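Local coordinates for protein uroporphyrinogen-III C-methyltransferase (Pseudomonas denitrificans, PDB 1S4D) that catalyses the two successive S-adenosyl-L-methionine-dependent methylations, at C-2 and C-7, that convert uroporphyrinogen III to precorrin-2 for cobalamin and siroheme synthesis, at residues Leu136-Ile141 with Pro216-Leu221; Ile168-Ile173 with Gly190-Asn195; Ser177-Met182 with Gly246-Leu251; Asn195-Gly200 with Thr223-Ala228. All blocks are in the same frame, centred on the assembly; numbering follows the deposited sequence.

Contact 1 of 4, residues Leu136-Ile141 with Pro216-Leu221; sequences LAYAGI and PQQAVL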
loop_
_atom_site.group_PDB
_atom_site.type_symbol
_atom_site.label_atom_id
_atom_site.label_comp_id
_atom_site.label_asym_id
_atom_site.label_seq_id
_atom_site.Cartn_x
_atom_site.Cartn_y
_atom_site.Cartn_z
ATOM N N LEU B 136 -1.357 0.186 9.735
ATOM C CA LEU B 136 -0.543 0.851 10.739
ATOM C C LEU B 136 -0.982 2.298 10.976
ATOM O O LEU B 136 -0.944 2.785 12.118
ATOM C CB LEU B 136 0.946 0.740 10.401
ATOM C CG LEU B 136 1.480 -0.700 10.474
ATOM C CD1 LEU B 136 2.881 -0.712 9.995
ATOM C CD2 LEU B 136 1.447 -1.251 11.875
ATOM N N ALA B 137 -1.435 2.962 9.904
ATOM C CA ALA B 137 -2.084 4.267 10.031
ATOM C C ALA B 137 -3.224 4.251 11.048
ATOM O O ALA B 137 -3.396 5.220 11.817
ATOM C CB ALA B 137 -2.584 4.755 8.693
ATOM N N TYR B 138 -4.002 3.167 11.078
ATOM C CA TYR B 138 -5.128 3.135 12.032
ATOM C C TYR B 138 -4.674 2.938 13.483
ATOM O O TYR B 138 -5.488 3.021 14.385
ATOM C CB TYR B 138 -6.182 2.087 11.670
ATOM C CG TYR B 138 -7.222 2.526 10.672
ATOM C CD1 TYR B 138 -6.849 2.993 9.390
ATOM C CD2 TYR B 138 -8.584 2.433 10.980
ATOM C CE1 TYR B 138 -7.812 3.380 8.457
ATOM C CE2 TYR B 138 -9.553 2.808 10.060
ATOM C CZ TYR B 138 -9.163 3.278 8.800
ATOM O OH TYR B 138 -10.127 3.637 7.899
ATOM N N ALA B 139 -3.387 2.680 13.694
ATOM C CA ALA B 139 -2.856 2.493 15.038
ATOM C C ALA B 139 -2.022 3.685 15.437
ATOM O O ALA B 139 -1.418 3.667 16.510
ATOM C CB ALA B 139 -2.011 1.203 15.143
ATOM N N GLY B 140 -1.987 4.700 14.565
ATOM C CA GLY B 140 -1.165 5.883 14.754
ATOM C C GLY B 140 0.316 5.705 14.455
ATOM O O GLY B 140 1.144 6.477 14.949
ATOM N N ILE B 141 0.661 4.716 13.636
ATOM C CA ILE B 141 2.056 4.507 13.252
ATOM C C ILE B 141 2.296 4.758 11.762
ATOM O O ILE B 141 1.931 3.928 10.935
ATOM C CB ILE B 141 2.520 3.076 13.616
ATOM C CG1 ILE B 141 2.409 2.844 15.131
ATOM C CG2 ILE B 141 3.940 2.812 13.081
ATOM C CD1 ILE B 141 2.458 1.397 15.528
ATOM N N PRO B 216 -13.354 -2.892 14.284
ATOM C CA PRO B 216 -13.728 -2.633 15.694
ATOM C C PRO B 216 -12.941 -3.520 16.677
ATOM O O PRO B 216 -12.813 -3.169 17.835
ATOM C CB PRO B 216 -15.233 -2.921 15.721
ATOM C CG PRO B 216 -15.661 -2.644 14.307
ATOM C CD PRO B 216 -14.532 -3.230 13.450
ATOM N N GLN B 217 -12.358 -4.618 16.197
ATOM C CA GLN B 217 -11.564 -5.507 17.052
ATOM C C GLN B 217 -10.086 -5.143 17.146
ATOM O O GLN B 217 -9.318 -5.898 17.716
ATOM C CB GLN B 217 -11.675 -6.958 16.566
ATOM C CG GLN B 217 -13.087 -7.514 16.577
ATOM C CD GLN B 217 -13.905 -7.023 15.403
ATOM O OE1 GLN B 217 -13.388 -6.916 14.289
ATOM N NE2 GLN B 217 -15.173 -6.697 15.651
ATOM N N GLN B 218 -9.663 -4.020 16.585
ATOM C CA GLN B 218 -8.249 -3.661 16.605
ATOM C C GLN B 218 -7.666 -3.639 18.014
ATOM O O GLN B 218 -8.279 -3.127 18.962
ATOM C CB GLN B 218 -8.033 -2.306 15.951
ATOM C CG GLN B 218 -6.593 -1.832 15.911
ATOM C CD GLN B 218 -6.467 -0.566 15.121
ATOM O OE1 GLN B 218 -5.943 0.433 15.609
ATOM N NE2 GLN B 218 -6.958 -0.591 13.890
ATOM N N ALA B 219 -6.476 -4.216 18.125
ATOM C CA ALA B 219 -5.738 -4.297 19.367
ATOM C C ALA B 219 -4.268 -4.089 19.057
ATOM O O ALA B 219 -3.764 -4.584 18.040
ATOM C CB ALA B 219 -5.971 -5.644 20.036
ATOM N N VAL B 220 -3.600 -3.332 19.925
ATOM C CA VAL B 220 -2.220 -2.945 19.714
ATOM C C VAL B 220 -1.440 -3.248 20.969
ATOM O O VAL B 220 -1.893 -2.955 22.053
ATOM C CB VAL B 220 -2.058 -1.433 19.423
ATOM C CG1 VAL B 220 -0.595 -1.086 19.201
ATOM C CG2 VAL B 220 -2.846 -1.024 18.230
ATOM N N LEU B 221 -0.263 -3.833 20.803
ATOM C CA LEU B 221 0.672 -4.019 21.879
ATOM C C LEU B 221 2.014 -3.391 21.491
ATOM O O LEU B 221 2.598 -3.728 20.467
ATOM C CB LEU B 221 0.840 -5.514 22.152
ATOM C CG LEU B 221 2.121 -5.997 22.863
ATOM C CD1 LEU B 221 2.128 -5.632 24.375
ATOM C CD2 LEU B 221 2.358 -7.485 22.641
#
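Q218, just before edge strand 219-224 of the mixed sheet, and V220 within it reach Y138 and A139, where helix 131-137 gives way to a turn through a Schellman motif. That motif is closed at G140, whose phi is +77°, by bonds from I141 N to L136 O and from G140 N to A137 O; A139 N is a further donor to L136 O.

The Q218 side chain runs outward from CB. CG stands anti to the backbone N (chi1 -180°) and the chain stays extended beyond it, so that CB and CG only span the gap and the amide does the touching. CD lies 3.8 Å from Y138 O. One amide end, modelled as NE2 though the assignment is doubtful, sits 3.6 Å from Y138 CB, and the other, modelled as OE1, is 2.9 Å from Y138 O. The amide has probably been built turned over; reversed, its nitrogen would face that carbonyl and might donate a hydrogen bond to it.

The Y138 ring itself heads away, meets W257 edge-to-face, and hydrogen-bonds through OH to D26 OD2. H33 of the second subunit packs against Y138. S-adenosyl-L-homocysteine is close by, about 7 Å from the Q218 side chain, and A213 of its binding site is nearer still. Two residues further along, the packing becomes purely apolar: V220 CG2, the branch beside its backbone N, rests 3.9 Å from A139 CB.

Contact 2 of 4, residues Ile168-Ile173 with Gly190-Asn195; sequences INWQGI and GAITAN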
loop_
_atom_site.group_PDB
_atom_site.type_symbol
_atom_site.label_atom_id
_atom_site.label_comp_id
_atom_site.label_asym_id
_atom_site.label_seq_id
_atom_site.Cartn_x
_atom_site.Cartn_y
_atom_site.Cartn_z
ATOM N N ILE B 168 15.895 -15.360 3.730
ATOM C CA ILE B 168 15.967 -13.972 4.035
ATOM C C ILE B 168 17.342 -13.896 4.672
ATOM O O ILE B 168 17.810 -14.851 5.360
ATOM C CB ILE B 168 14.878 -13.542 4.996
ATOM C CG1 ILE B 168 13.548 -13.443 4.236
ATOM C CG2 ILE B 168 15.216 -12.216 5.625
ATOM C CD1 ILE B 168 12.367 -13.163 5.134
ATOM N N ASN B 169 18.021 -12.833 4.280
ATOM C CA ASN B 169 19.300 -12.514 4.829
ATOM C C ASN B 169 18.978 -11.519 5.939
ATOM O O ASN B 169 18.935 -10.303 5.724
ATOM C CB ASN B 169 20.153 -11.902 3.726
ATOM C CG ASN B 169 21.523 -11.497 4.201
ATOM O OD1 ASN B 169 22.045 -12.030 5.166
ATOM N ND2 ASN B 169 22.128 -10.580 3.500
ATOM N N TRP B 170 18.680 -12.054 7.122
ATOM C CA TRP B 170 18.211 -11.238 8.230
ATOM C C TRP B 170 19.156 -10.090 8.623
ATOM O O TRP B 170 18.714 -9.083 9.160
ATOM C CB TRP B 170 17.754 -12.129 9.419
ATOM C CG TRP B 170 16.386 -12.766 9.157
ATOM C CD1 TRP B 170 16.160 -14.045 8.718
ATOM C CD2 TRP B 170 15.078 -12.144 9.274
ATOM N NE1 TRP B 170 14.810 -14.257 8.550
ATOM C CE2 TRP B 170 14.120 -13.116 8.890
ATOM C CE3 TRP B 170 14.620 -10.884 9.688
ATOM C CZ2 TRP B 170 12.740 -12.866 8.894
ATOM C CZ3 TRP B 170 13.232 -10.635 9.696
ATOM C CH2 TRP B 170 12.316 -11.627 9.304
ATOM N N GLN B 171 20.441 -10.202 8.320
ATOM C CA GLN B 171 21.390 -9.146 8.666
ATOM C C GLN B 171 21.265 -7.931 7.723
ATOM O O GLN B 171 21.234 -6.775 8.169
ATOM C CB GLN B 171 22.791 -9.722 8.670
ATOM C CG GLN B 171 23.880 -8.726 8.401
ATOM C CD GLN B 171 24.606 -8.342 9.654
ATOM O OE1 GLN B 171 23.999 -7.807 10.599
ATOM N NE2 GLN B 171 25.922 -8.608 9.682
ATOM N N GLY B 172 21.184 -8.208 6.418
ATOM C CA GLY B 172 20.848 -7.188 5.437
ATOM C C GLY B 172 19.547 -6.474 5.776
ATOM O O GLY B 172 19.447 -5.243 5.702
ATOM N N ILE B 173 18.550 -7.255 6.165
ATOM C CA ILE B 173 17.261 -6.716 6.541
ATOM C C ILE B 173 17.377 -5.836 7.768
ATOM O O ILE B 173 16.760 -4.770 7.810
ATOM C CB ILE B 173 16.204 -7.856 6.676
ATOM C CG1 ILE B 173 15.352 -7.871 5.405
ATOM C CG2 ILE B 173 15.292 -7.639 7.869
ATOM C CD1 ILE B 173 15.164 -9.159 4.839
ATOM N N GLY B 190 9.452 -15.405 17.801
ATOM C CA GLY B 190 10.672 -15.744 18.515
ATOM C C GLY B 190 11.898 -15.831 17.610
ATOM O O GLY B 190 12.886 -15.131 17.826
ATOM N N ALA B 191 11.845 -16.667 16.582
ATOM C CA ALA B 191 13.007 -16.816 15.705
ATOM C C ALA B 191 13.312 -15.530 14.936
ATOM O O ALA B 191 14.474 -15.136 14.841
ATOM C CB ALA B 191 12.837 -17.996 14.753
ATOM N N ILE B 192 12.272 -14.866 14.419
ATOM C CA ILE B 192 12.459 -13.652 13.640
ATOM C C ILE B 192 13.113 -12.581 14.485
ATOM O O ILE B 192 14.136 -12.001 14.129
ATOM C CB ILE B 192 11.135 -13.158 13.124
ATOM C CG1 ILE B 192 10.660 -14.066 11.992
ATOM C CG2 ILE B 192 11.248 -11.696 12.662
ATOM C CD1 ILE B 192 9.182 -14.053 11.823
ATOM N N THR B 193 12.530 -12.355 15.643
ATOM C CA THR B 193 13.026 -11.377 16.573
ATOM C C THR B 193 14.448 -11.673 17.024
ATOM O O THR B 193 15.253 -10.763 17.231
ATOM C CB THR B 193 12.030 -11.311 17.705
ATOM O OG1 THR B 193 11.440 -10.003 17.715
ATOM C CG2 THR B 193 12.669 -11.471 19.017
ATOM N N ALA B 194 14.795 -12.942 17.157
ATOM C CA ALA B 194 16.190 -13.257 17.464
ATOM C C ALA B 194 17.114 -13.012 16.225
ATOM O O ALA B 194 18.281 -12.604 16.389
ATOM C CB ALA B 194 16.317 -14.671 18.002
ATOM N N ASN B 195 16.588 -13.230 15.006
ATOM C CA ASN B 195 17.367 -12.966 13.797
ATOM C C ASN B 195 17.775 -11.503 13.778
ATOM O O ASN B 195 18.951 -11.168 13.645
ATOM C CB ASN B 195 16.592 -13.291 12.528
ATOM C CG ASN B 195 16.488 -14.804 12.237
ATOM O OD1 ASN B 195 15.602 -15.224 11.481
ATOM N ND2 ASN B 195 17.364 -15.606 12.810
#
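W170 and N195 mark the point of closest backbone approach between the first turn of helix 170-176 and helix 189-198, W170 CA lying 5.9 Å from N195 CA. N169 is the residue at the N-cap of the first helix, but its side chain makes no capping bond.

The indole of W170 carries the contact. Its CG lies beside the backbone N and anti to the carbonyl carbon (chi1 -76°), which directs the ring system at the other helix. N195 covers one face of the five-membered ring in a CH-pi contact, with N195 CB 3.8 Å from the ring centroid and 29° off the normal. The amide continues over the same ring, its plane tilted 36° from that of the indole, until N195 OD1 hangs above the rim, 3.1 Å from W170 CD1. This oxygen is also near W170 NE1, yet the angle is poor for a hydrogen bond, because it sits above the plane rather than in line with the N-H. Against the opposite face leans I168 CG2, so the indole is sandwiched between the residue two positions back and the partner helix. The benzo end is met by I192, which comes in obliquely: its CG2 is 3.5 Å from W170 CH2, and CG1 lies 3.9 Å from W170 CZ2.

S160 from a loop touches both W170 and I192. Strand 151-156 packs on helix 170-176, its L155 touching W170 and I173, while L196 of helix 189-198 adds to the same apolar patch and H150 of the second subunit abuts I168.

Contact 3 of 4, residues Ser177-Met182 with Gly246-Leu251; sequences SPVIVM and GEVVRL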
loop_
_atom_site.group_PDB
_atom_site.type_symbol
_atom_site.label_atom_id
_atom_site.label_comp_id
_atom_site.label_asym_id
_atom_site.label_seq_id
_atom_site.Cartn_x
_atom_site.Cartn_y
_atom_site.Cartn_z
ATOM N N SER B 177 16.876 -0.894 6.583
ATOM C CA SER B 177 15.967 0.201 6.952
ATOM C C SER B 177 15.812 0.301 8.465
ATOM O O SER B 177 15.833 -0.712 9.157
ATOM C CB SER B 177 14.574 -0.004 6.399
ATOM O OG SER B 177 14.589 -0.656 5.163
ATOM N N PRO B 178 15.670 1.538 8.956
ATOM C CA PRO B 178 15.396 1.725 10.370
ATOM C C PRO B 178 14.040 1.088 10.657
ATOM O O PRO B 178 14.057 0.217 11.551
ATOM C CB PRO B 178 15.446 3.232 10.570
ATOM C CG PRO B 178 15.564 3.817 9.308
ATOM C CD PRO B 178 15.775 2.803 8.226
ATOM N N VAL B 179 13.004 1.248 9.826
ATOM C CA VAL B 179 11.718 0.563 10.067
ATOM C C VAL B 179 11.520 -0.753 9.307
ATOM O O VAL B 179 11.847 -0.836 8.125
ATOM C CB VAL B 179 10.531 1.515 9.799
ATOM C CG1 VAL B 179 9.182 0.791 9.966
ATOM C CG2 VAL B 179 10.639 2.725 10.745
ATOM N N ILE B 180 11.050 -1.807 10.003
ATOM C CA ILE B 180 10.713 -3.082 9.352
ATOM C C ILE B 180 9.252 -3.351 9.614
ATOM O O ILE B 180 8.783 -3.185 10.748
ATOM C CB ILE B 180 11.512 -4.290 9.937
ATOM C CG1 ILE B 180 12.998 -3.966 10.196
ATOM C CG2 ILE B 180 11.337 -5.520 9.067
ATOM C CD1 ILE B 180 13.792 -3.834 9.014
ATOM N N VAL B 181 8.540 -3.782 8.577
ATOM C CA VAL B 181 7.121 -4.064 8.695
ATOM C C VAL B 181 6.885 -5.512 8.286
ATOM O O VAL B 181 7.201 -5.918 7.159
ATOM C CB VAL B 181 6.274 -3.113 7.810
ATOM C CG1 VAL B 181 4.787 -3.589 7.745
ATOM C CG2 VAL B 181 6.442 -1.627 8.252
ATOM N N MET B 182 6.332 -6.296 9.194
ATOM C CA MET B 182 6.332 -7.727 8.991
ATOM C C MET B 182 4.924 -8.292 8.938
ATOM O O MET B 182 4.116 -8.030 9.835
ATOM C CB MET B 182 7.160 -8.405 10.082
ATOM C CG MET B 182 8.446 -7.676 10.386
ATOM S SD MET B 182 9.608 -8.756 11.182
ATOM C CE MET B 182 9.017 -8.729 12.899
ATOM N N GLY B 246 10.798 -0.353 15.054
ATOM C CA GLY B 246 11.488 0.919 14.919
ATOM C C GLY B 246 10.825 2.165 15.461
ATOM O O GLY B 246 9.709 2.153 15.980
ATOM N N GLU B 247 11.517 3.281 15.315
ATOM C CA GLU B 247 11.203 4.468 16.108
ATOM C C GLU B 247 9.832 5.039 15.818
ATOM O O GLU B 247 9.243 5.679 16.692
ATOM C CB GLU B 247 12.311 5.530 15.976
ATOM C CG GLU B 247 13.639 5.122 16.617
ATOM C CD GLU B 247 13.531 4.840 18.112
ATOM O OE1 GLU B 247 14.121 3.828 18.554
ATOM O OE2 GLU B 247 12.879 5.633 18.850
ATOM N N VAL B 248 9.322 4.802 14.608
ATOM C CA VAL B 248 7.956 5.209 14.277
ATOM C C VAL B 248 6.917 4.681 15.268
ATOM O O VAL B 248 5.859 5.293 15.431
ATOM C CB VAL B 248 7.504 4.800 12.851
ATOM C CG1 VAL B 248 8.177 5.674 11.779
ATOM C CG2 VAL B 248 7.707 3.298 12.592
ATOM N N VAL B 249 7.209 3.553 15.923
ATOM C CA VAL B 249 6.309 3.016 16.942
ATOM C C VAL B 249 6.083 4.030 18.070
ATOM O O VAL B 249 5.025 4.051 18.690
ATOM C CB VAL B 249 6.835 1.676 17.525
ATOM C CG1 VAL B 249 6.059 1.240 18.777
ATOM C CG2 VAL B 249 6.807 0.589 16.471
ATOM N N ARG B 250 7.062 4.886 18.315
ATOM C CA ARG B 250 6.950 5.882 19.377
ATOM C C ARG B 250 5.926 6.952 19.067
ATOM O O ARG B 250 5.429 7.593 19.974
ATOM C CB ARG B 250 8.291 6.559 19.636
ATOM C CG ARG B 250 9.322 5.670 20.287
ATOM C CD ARG B 250 10.430 6.444 20.971
ATOM N NE ARG B 250 11.578 5.584 21.203
ATOM C CZ ARG B 250 11.747 4.834 22.281
ATOM N NH1 ARG B 250 12.827 4.071 22.389
ATOM N NH2 ARG B 250 10.849 4.842 23.247
ATOM N N LEU B 251 5.609 7.144 17.788
ATOM C CA LEU B 251 4.647 8.162 17.393
ATOM C C LEU B 251 3.191 7.771 17.649
ATOM O O LEU B 251 2.302 8.621 17.538
ATOM C CB LEU B 251 4.805 8.521 15.923
ATOM C CG LEU B 251 6.003 9.350 15.469
ATOM C CD1 LEU B 251 6.097 9.204 13.957
ATOM C CD2 LEU B 251 5.906 10.817 15.888
#
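V179, on strand 179-183, meets V248 in the short 3-10 turn 247-249 that follows strand 241-245, its antiparallel neighbour in the mixed sheet. The two valines cross at about a right angle, and their rotamers decide which methyls touch. V179 has CG1 anti to its backbone N (chi1 177°), leaving CG2 beside that nitrogen. V248 is rotated differently: with chi1 at -74°, CG1 takes the place anti to the carbonyl carbon and CG2 is put in the crowded position between backbone N and carbonyl carbon. V248 CG2 is thereby presented to both branches of V179, 3.5 Å from V179 CG2 and 3.9 Å from V179 CG1. V248 CG1 adds a looser touch on V179 CG2.

G246 brings the turn alongside the strand. At its phi of 120° a CB would be jammed against the carbonyl O of the residue before and would crowd P178 O and V179 CG2, so the position calls for glycine. Its CA passes 4.3 Å from P178 O, a carbonyl hydrogen-bonded to R201 NH2.

Within 246-251, R250 NE donates to E247 OE2 across 2.7 Å, a salt bridge lying in the guanidinium plane and reaching the syn side of the carboxylate. V152 and V244 of the flanking strands also pack on V179. The chemistry is thus divided: buried methyls join the two segments, while the charged pair is settled inside one of them and takes no part in the join.

Contact 4 of 4, residues Asn195-Gly200 with Thr223-Ala228; sequences NLIAGG and TTLARA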
loop_
_atom_site.group_PDB
_atom_site.type_symbol
_atom_site.label_atom_id
_atom_site.label_comp_id
_atom_site.label_asym_id
_atom_site.label_seq_id
_atom_site.Cartn_x
_atom_site.Cartn_y
_atom_site.Cartn_z
ATOM N N ASN B 195 16.588 -13.230 15.006
ATOM C CA ASN B 195 17.367 -12.966 13.797
ATOM C C ASN B 195 17.775 -11.503 13.778
ATOM O O ASN B 195 18.951 -11.168 13.645
ATOM C CB ASN B 195 16.592 -13.291 12.528
ATOM C CG ASN B 195 16.488 -14.804 12.237
ATOM O OD1 ASN B 195 15.602 -15.224 11.481
ATOM N ND2 ASN B 195 17.364 -15.606 12.810
ATOM N N LEU B 196 16.798 -10.634 13.972
ATOM C CA LEU B 196 17.025 -9.212 13.960
ATOM C C LEU B 196 18.037 -8.795 15.021
ATOM O O LEU B 196 18.910 -7.970 14.743
ATOM C CB LEU B 196 15.696 -8.504 14.199
ATOM C CG LEU B 196 14.855 -7.857 13.097
ATOM C CD1 LEU B 196 15.307 -8.201 11.650
ATOM C CD2 LEU B 196 13.354 -8.112 13.335
ATOM N N ILE B 197 17.924 -9.340 16.233
ATOM C CA ILE B 197 18.881 -8.998 17.295
ATOM C C ILE B 197 20.314 -9.492 16.954
ATOM O O ILE B 197 21.297 -8.812 17.247
ATOM C CB ILE B 197 18.404 -9.530 18.715
ATOM C CG1 ILE B 197 17.106 -8.822 19.164
ATOM C CG2 ILE B 197 19.536 -9.412 19.794
ATOM C CD1 ILE B 197 16.373 -9.477 20.344
ATOM N N ALA B 198 20.428 -10.678 16.352
ATOM C CA ALA B 198 21.728 -11.204 15.921
ATOM C C ALA B 198 22.285 -10.288 14.823
ATOM O O ALA B 198 23.505 -10.158 14.652
ATOM C CB ALA B 198 21.595 -12.642 15.425
ATOM N N GLY B 199 21.362 -9.625 14.119
ATOM C CA GLY B 199 21.692 -8.705 13.059
ATOM C C GLY B 199 22.046 -7.302 13.492
ATOM O O GLY B 199 22.259 -6.447 12.646
ATOM N N GLY B 200 22.092 -7.026 14.781
ATOM C CA GLY B 200 22.590 -5.728 15.225
ATOM C C GLY B 200 21.544 -4.765 15.748
ATOM O O GLY B 200 21.855 -3.685 16.267
ATOM N N THR B 223 5.950 -2.850 22.902
ATOM C CA THR B 223 6.903 -3.800 23.423
ATOM C C THR B 223 8.284 -3.469 22.835
ATOM O O THR B 223 8.478 -2.402 22.255
ATOM C CB THR B 223 6.436 -5.259 23.160
ATOM O OG1 THR B 223 7.202 -6.116 24.025
ATOM C CG2 THR B 223 6.789 -5.766 21.764
ATOM N N THR B 224 9.222 -4.414 22.898
ATOM C CA THR B 224 10.549 -4.267 22.312
ATOM C C THR B 224 10.911 -5.578 21.647
ATOM O O THR B 224 10.178 -6.562 21.806
ATOM C CB THR B 224 11.589 -3.940 23.389
ATOM O OG1 THR B 224 11.617 -5.007 24.353
ATOM C CG2 THR B 224 11.202 -2.688 24.172
ATOM N N LEU B 225 12.028 -5.608 20.910
ATOM C CA LEU B 225 12.447 -6.830 20.203
ATOM C C LEU B 225 12.698 -7.995 21.181
ATOM O O LEU B 225 12.202 -9.111 20.985
ATOM C CB LEU B 225 13.695 -6.581 19.347
ATOM C CG LEU B 225 13.562 -5.874 17.986
ATOM C CD1 LEU B 225 14.947 -5.592 17.397
ATOM C CD2 LEU B 225 12.669 -6.618 16.981
ATOM N N ALA B 226 13.454 -7.731 22.247
ATOM C CA ALA B 226 13.742 -8.773 23.212
ATOM C C ALA B 226 12.443 -9.288 23.818
ATOM O O ALA B 226 12.242 -10.492 23.872
ATOM C CB ALA B 226 14.668 -8.273 24.273
ATOM N N ARG B 227 11.555 -8.391 24.251
ATOM C CA ARG B 227 10.348 -8.805 24.970
ATOM C C ARG B 227 9.191 -9.230 24.072
ATOM O O ARG B 227 8.175 -9.711 24.572
ATOM C CB ARG B 227 9.850 -7.685 25.874
ATOM C CG ARG B 227 10.689 -7.456 27.121
ATOM C CD ARG B 227 10.724 -6.006 27.573
ATOM N NE ARG B 227 9.475 -5.318 27.256
ATOM C CZ ARG B 227 8.420 -5.269 28.065
ATOM N NH1 ARG B 227 7.315 -4.620 27.681
ATOM N NH2 ARG B 227 8.469 -5.870 29.260
ATOM N N ALA B 228 9.332 -9.046 22.761
ATOM C CA ALA B 228 8.203 -9.207 21.851
ATOM C C ALA B 228 7.523 -10.574 21.951
ATOM O O ALA B 228 6.289 -10.668 22.073
ATOM C CB ALA B 228 8.631 -8.930 20.437
#
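L196 begins the contact, on the last full turn of helix 189-198, and reaches toward L225 at the start of helix 225-235. The two leucines cross at about a right angle and meet through one methyl each, L196 CD2 lying 4.0 Å from L225 CD2. Through its other methyl, CD1, L196 packs against W170 and I173 of helix 170-176.

I197 comes next and takes the outer side. Its CG1 is beside the backbone N (chi1 -65°) and the chain runs on extended (chi2 166°), carrying CD1 across to the neighbouring helix start. I197 CD1 sits 3.9 Å from A226 N and 4.1 Å from L225 CB, with a more distant touch on A226 CB. The I197 and L225 side chains run antiparallel, flank to flank. L225 thus touches two consecutive residues of the first helix, L196 through CD2 and I197 through CB.

Beyond A198 the helix ends at G199 and G200. G200, at positive phi, closes a Schellman motif in which G200 N bonds I197 O at 3.1 Å.

On the facing segment the strand passes directly into a helix at T224. This is the N-cap residue, and its OG1 accepts a weak bond from R227 N. R227 is also paired with D231 by a salt bridge.

The side-chain contacts between the segments are all apolar. One helix finishing in a Schellman motif packs against the N-capped start of another, a helix pairing beside the mixed sheet in this alpha/beta domain of the precorrin methyltransferase fold.

Running from the N terminus, 136-141 opens contact 1, 168-173 opens contact 2 and 177-182 opens contact 3. Contact 2 closes first, at 190-195, nested inside the loop of contact 1; contact 4 then starts at the shared N195. Contact 1 closes at 216-221, contact 4 at 223-228 and contact 3 at 246-251, so contact 4 is nested in contact 3, while contact 1 crosses both 3 and 4, and 2 crosses 3. Contacts 2 and 4 join three helices in series through helix 189-198. Contacts 1 and 3 meet where I141 CG2 lies 3.8 Å from V248 CG2, joining the turn after helix 131-137 to the 3-10 turn following strand 241-245.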